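Side-chain contact in putative sensory box/GGDEF family protein (Vibrio parahaemolyticus, PDB 3LID), which is probably a membrane sensor protein with diguanylate cyclase activity, forming c-di-GMP from two GTP, and is represented here by its extracellular sensor domain: residues Asp35-Ile40 with Ile253-Asn258. Sequence-based numbering, arbitrary orientation.
Sequences DQIETI and IKFVSN
I37 reaches from the long helix 9-45 to the phenyl ring of F255 and the side chain of V256; the side-chain contacts between the two segments are apolar, with no hydrogen bond. The end of its longer branch does the touching: CD1 of I37 lies 4.0 Å from CZ of F255, arriving obliquely at the far end of the ring, and the two side chains run at about a right angle to each other. CD1 of I37 also meets CG2 of V256, at 4.3 Å. That same CG2 sits 3.8 Å above the centre of the F255 ring, so that V256 packs on one face of its neighbour while both meet the isoleucine. With CG of F255 anti to the backbone N (chi1 -180°), the ring is carried out so that CZ is its nearest atom to segment 35-40. V256 has positive phi and psi (49°, 47°), and the chain turns there on its way to strand 260-268. Earlier on the helix, Y30 stacks edge-to-face with the F255 ring and OE1 of Q34 bonds to the backbone N of V256. From strand 150-160, I154 touches I37 and V256, while L152 packs on F255 and V256. The contact thus joins the long N-terminal helix, the first sheet and a turn of the second, an arrangement characteristic of a double PDC (Cache) sensor domain, in which one long helix runs along two successive sheet modules.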
ATOM      1  N   ASP A  35       9.124  -0.244  -8.062  1.00 15.26           N
ATOM      2  CA  ASP A  35      10.377   0.339  -8.682  1.00 16.24           C
ATOM      3  C   ASP A  35      10.328   1.888  -8.532  1.00 16.32           C
ATOM      4  O   ASP A  35      11.340   2.547  -8.224  1.00 19.59           O
ATOM      5  CB  ASP A  35      10.339  -0.021 -10.182  1.00 15.79           C
ATOM      6  CG  ASP A  35      11.602   0.389 -10.900  1.00 24.55           C
ATOM      7  OD1 ASP A  35      12.599  -0.314 -10.789  1.00 32.84           O
ATOM      8  OD2 ASP A  35      11.543   1.452 -11.512  1.00 33.92           O
ATOM      9  N   GLN A  36       9.166   2.480  -8.741  1.00 15.51           N
ATOM     10  CA  GLN A  36       9.002   3.960  -8.712  1.00 17.36           C
ATOM     11  C   GLN A  36       9.280   4.418  -7.222  1.00 17.84           C
ATOM     12  O   GLN A  36       9.937   5.417  -6.945  1.00 17.09           O
ATOM     13  CB  GLN A  36       7.557   4.298  -9.086  1.00 18.58           C
ATOM     14  CG  GLN A  36       7.189   5.711  -9.178  1.00 26.29           C
ATOM     15  CD  GLN A  36       5.688   5.927  -9.610  1.00 29.97           C
ATOM     16  OE1 GLN A  36       5.090   5.107 -10.347  1.00 31.20           O
ATOM     17  NE2 GLN A  36       5.099   7.028  -9.154  1.00 28.61           N
ATOM     18  N   ILE A  37       8.723   3.656  -6.271  1.00 15.09           N
ATOM     19  CA  ILE A  37       8.934   3.976  -4.848  1.00 16.21           C
ATOM     20  C   ILE A  37      10.457   3.809  -4.468  1.00 16.73           C
ATOM     21  O   ILE A  37      11.054   4.683  -3.763  1.00 18.35           O
ATOM     22  CB  ILE A  37       8.152   3.002  -3.997  1.00 16.20           C
ATOM     23  CG1 ILE A  37       6.648   3.373  -4.028  1.00 17.07           C
ATOM     24  CG2 ILE A  37       8.638   3.168  -2.504  1.00 18.86           C
ATOM     25  CD1 ILE A  37       5.840   2.183  -3.428  1.00 17.28           C
ATOM     26  N   GLU A  38      11.070   2.741  -4.912  1.00 17.94           N
ATOM     27  CA  GLU A  38      12.527   2.570  -4.661  1.00 20.17           C
ATOM     28  C   GLU A  38      13.361   3.698  -5.205  1.00 20.90           C
ATOM     29  O   GLU A  38      14.253   4.182  -4.516  1.00 19.16           O
ATOM     30  CB  GLU A  38      13.026   1.233  -5.159  1.00 21.54           C
ATOM     31  CG  GLU A  38      12.340   0.049  -4.405  1.00 22.80           C
ATOM     32  CD  GLU A  38      12.631  -1.304  -5.039  1.00 26.86           C
ATOM     33  OE1 GLU A  38      12.932  -1.378  -6.257  1.00 29.67           O
ATOM     34  OE2 GLU A  38      12.477  -2.332  -4.311  1.00 31.38           O
ATOM     35  N   THR A  39      13.057   4.141  -6.415  1.00 18.55           N
ATOM     36  CA  THR A  39      13.827   5.212  -7.007  1.00 18.11           C
ATOM     37  C   THR A  39      13.656   6.533  -6.291  1.00 17.88           C
ATOM     38  O   THR A  39      14.681   7.286  -6.028  1.00 17.13           O
ATOM     39  CB  THR A  39      13.487   5.330  -8.508  1.00 20.02           C
ATOM     40  OG1 THR A  39      13.701   4.026  -9.104  1.00 21.31           O
ATOM     41  CG2 THR A  39      14.367   6.436  -9.147  1.00 20.79           C
ATOM     42  N   ILE A  40      12.401   6.887  -6.014  1.00 15.52           N
ATOM     43  CA  ILE A  40      12.096   8.181  -5.438  1.00 14.48           C
ATOM     44  C   ILE A  40      12.633   8.149  -3.991  1.00 16.35           C
ATOM     45  O   ILE A  40      13.128   9.207  -3.501  1.00 16.41           O
ATOM     46  CB  ILE A  40      10.575   8.430  -5.467  1.00 15.45           C
ATOM     47  CG1 ILE A  40      10.098   8.780  -6.851  1.00 16.78           C
ATOM     48  CG2 ILE A  40      10.159   9.578  -4.559  1.00 15.63           C
ATOM     49  CD1 ILE A  40      10.627  10.193  -7.360  1.00 19.91           C
ATOM     50  N   ILE A 253       2.160 -11.508  -4.947  1.00 17.30           N
ATOM     51  CA  ILE A 253       3.362 -10.707  -5.296  1.00 16.12           C
ATOM     52  C   ILE A 253       4.053 -10.406  -4.038  1.00 16.11           C
ATOM     53  O   ILE A 253       3.512 -10.710  -2.934  1.00 17.63           O
ATOM     54  CB  ILE A 253       3.007  -9.378  -5.926  1.00 16.21           C
ATOM     55  CG1 ILE A 253       2.155  -8.572  -4.982  1.00 17.23           C
ATOM     56  CG2 ILE A 253       2.332  -9.666  -7.321  1.00 19.79           C
ATOM     57  CD1 ILE A 253       1.721  -7.109  -5.611  1.00 19.64           C
ATOM     58  N   LYS A 254       5.288  -9.881  -4.189  1.00 16.69           N
ATOM     59  CA  LYS A 254       5.955  -9.379  -3.001  1.00 18.32           C
ATOM     60  C   LYS A 254       6.080  -7.872  -3.223  1.00 17.94           C
ATOM     61  O   LYS A 254       6.734  -7.473  -4.175  1.00 20.15           O
ATOM     62  CB  LYS A 254       7.302 -10.039  -2.779  1.00 20.97           C
ATOM     63  CG  LYS A 254       7.034 -11.474  -2.214  1.00 24.78           C
ATOM     64  CD  LYS A 254       8.319 -12.160  -1.824  1.00 33.34           C
ATOM     65  CE  LYS A 254       8.123 -13.641  -1.476  1.00 31.57           C
ATOM     66  NZ  LYS A 254       6.925 -13.813  -0.641  1.00 40.78           N
ATOM     67  N   PHE A 255       5.354  -7.090  -2.408  1.00 15.48           N
ATOM     68  CA  PHE A 255       5.279  -5.631  -2.692  1.00 15.39           C
ATOM     69  C   PHE A 255       6.021  -4.896  -1.552  1.00 16.04           C
ATOM     70  O   PHE A 255       5.441  -4.703  -0.455  1.00 17.57           O
ATOM     71  CB  PHE A 255       3.812  -5.187  -2.773  1.00 16.02           C
ATOM     72  CG  PHE A 255       3.674  -3.733  -3.061  1.00 15.65           C
ATOM     73  CD1 PHE A 255       4.103  -3.180  -4.287  1.00 13.31           C
ATOM     74  CD2 PHE A 255       3.100  -2.908  -2.102  1.00 16.15           C
ATOM     75  CE1 PHE A 255       3.953  -1.814  -4.539  1.00 14.63           C
ATOM     76  CE2 PHE A 255       2.927  -1.540  -2.338  1.00 13.93           C
ATOM     77  CZ  PHE A 255       3.318  -0.973  -3.529  1.00 15.15           C
ATOM     78  N   VAL A 256       7.278  -4.489  -1.853  1.00 17.34           N
ATOM     79  CA  VAL A 256       8.144  -3.799  -0.894  1.00 18.34           C
ATOM     80  C   VAL A 256       8.140  -4.570   0.443  1.00 19.99           C
ATOM     81  O   VAL A 256       7.917  -4.003   1.515  1.00 19.72           O
ATOM     82  CB  VAL A 256       7.668  -2.298  -0.668  1.00 17.94           C
ATOM     83  CG1 VAL A 256       8.903  -1.493  -0.155  1.00 19.26           C
ATOM     84  CG2 VAL A 256       7.052  -1.689  -1.954  1.00 15.87           C
ATOM     85  N   SER A 257       8.314  -5.887   0.360  1.00 19.31           N
ATOM     86  CA  SER A 257       8.237  -6.726   1.558  1.00 20.24           C
ATOM     87  C   SER A 257       8.826  -8.069   1.196  1.00 21.43           C
ATOM     88  O   SER A 257       8.723  -8.496   0.069  1.00 23.95           O
ATOM     89  CB  SER A 257       6.769  -6.966   1.935  1.00 20.62           C
ATOM     90  OG  SER A 257       6.682  -7.822   3.053  1.00 21.82           O
ATOM     91  N   ASN A 258       9.376  -8.761   2.154  1.00 23.65           N
ATOM     92  CA  ASN A 258       9.649 -10.163   1.933  1.00 25.49           C
ATOM     93  C   ASN A 258       8.417 -11.096   2.122  1.00 24.73           C
ATOM     94  O   ASN A 258       8.498 -12.304   1.789  1.00 26.11           O
ATOM     95  CB  ASN A 258      10.855 -10.605   2.798  1.00 26.81           C
ATOM     96  CG  ASN A 258      10.700 -10.260   4.234  1.00 35.15           C
ATOM     97  OD1 ASN A 258       9.610 -10.381   4.827  1.00 46.93           O
ATOM     98  ND2 ASN A 258      11.801  -9.776   4.841  1.00 45.03           N
TER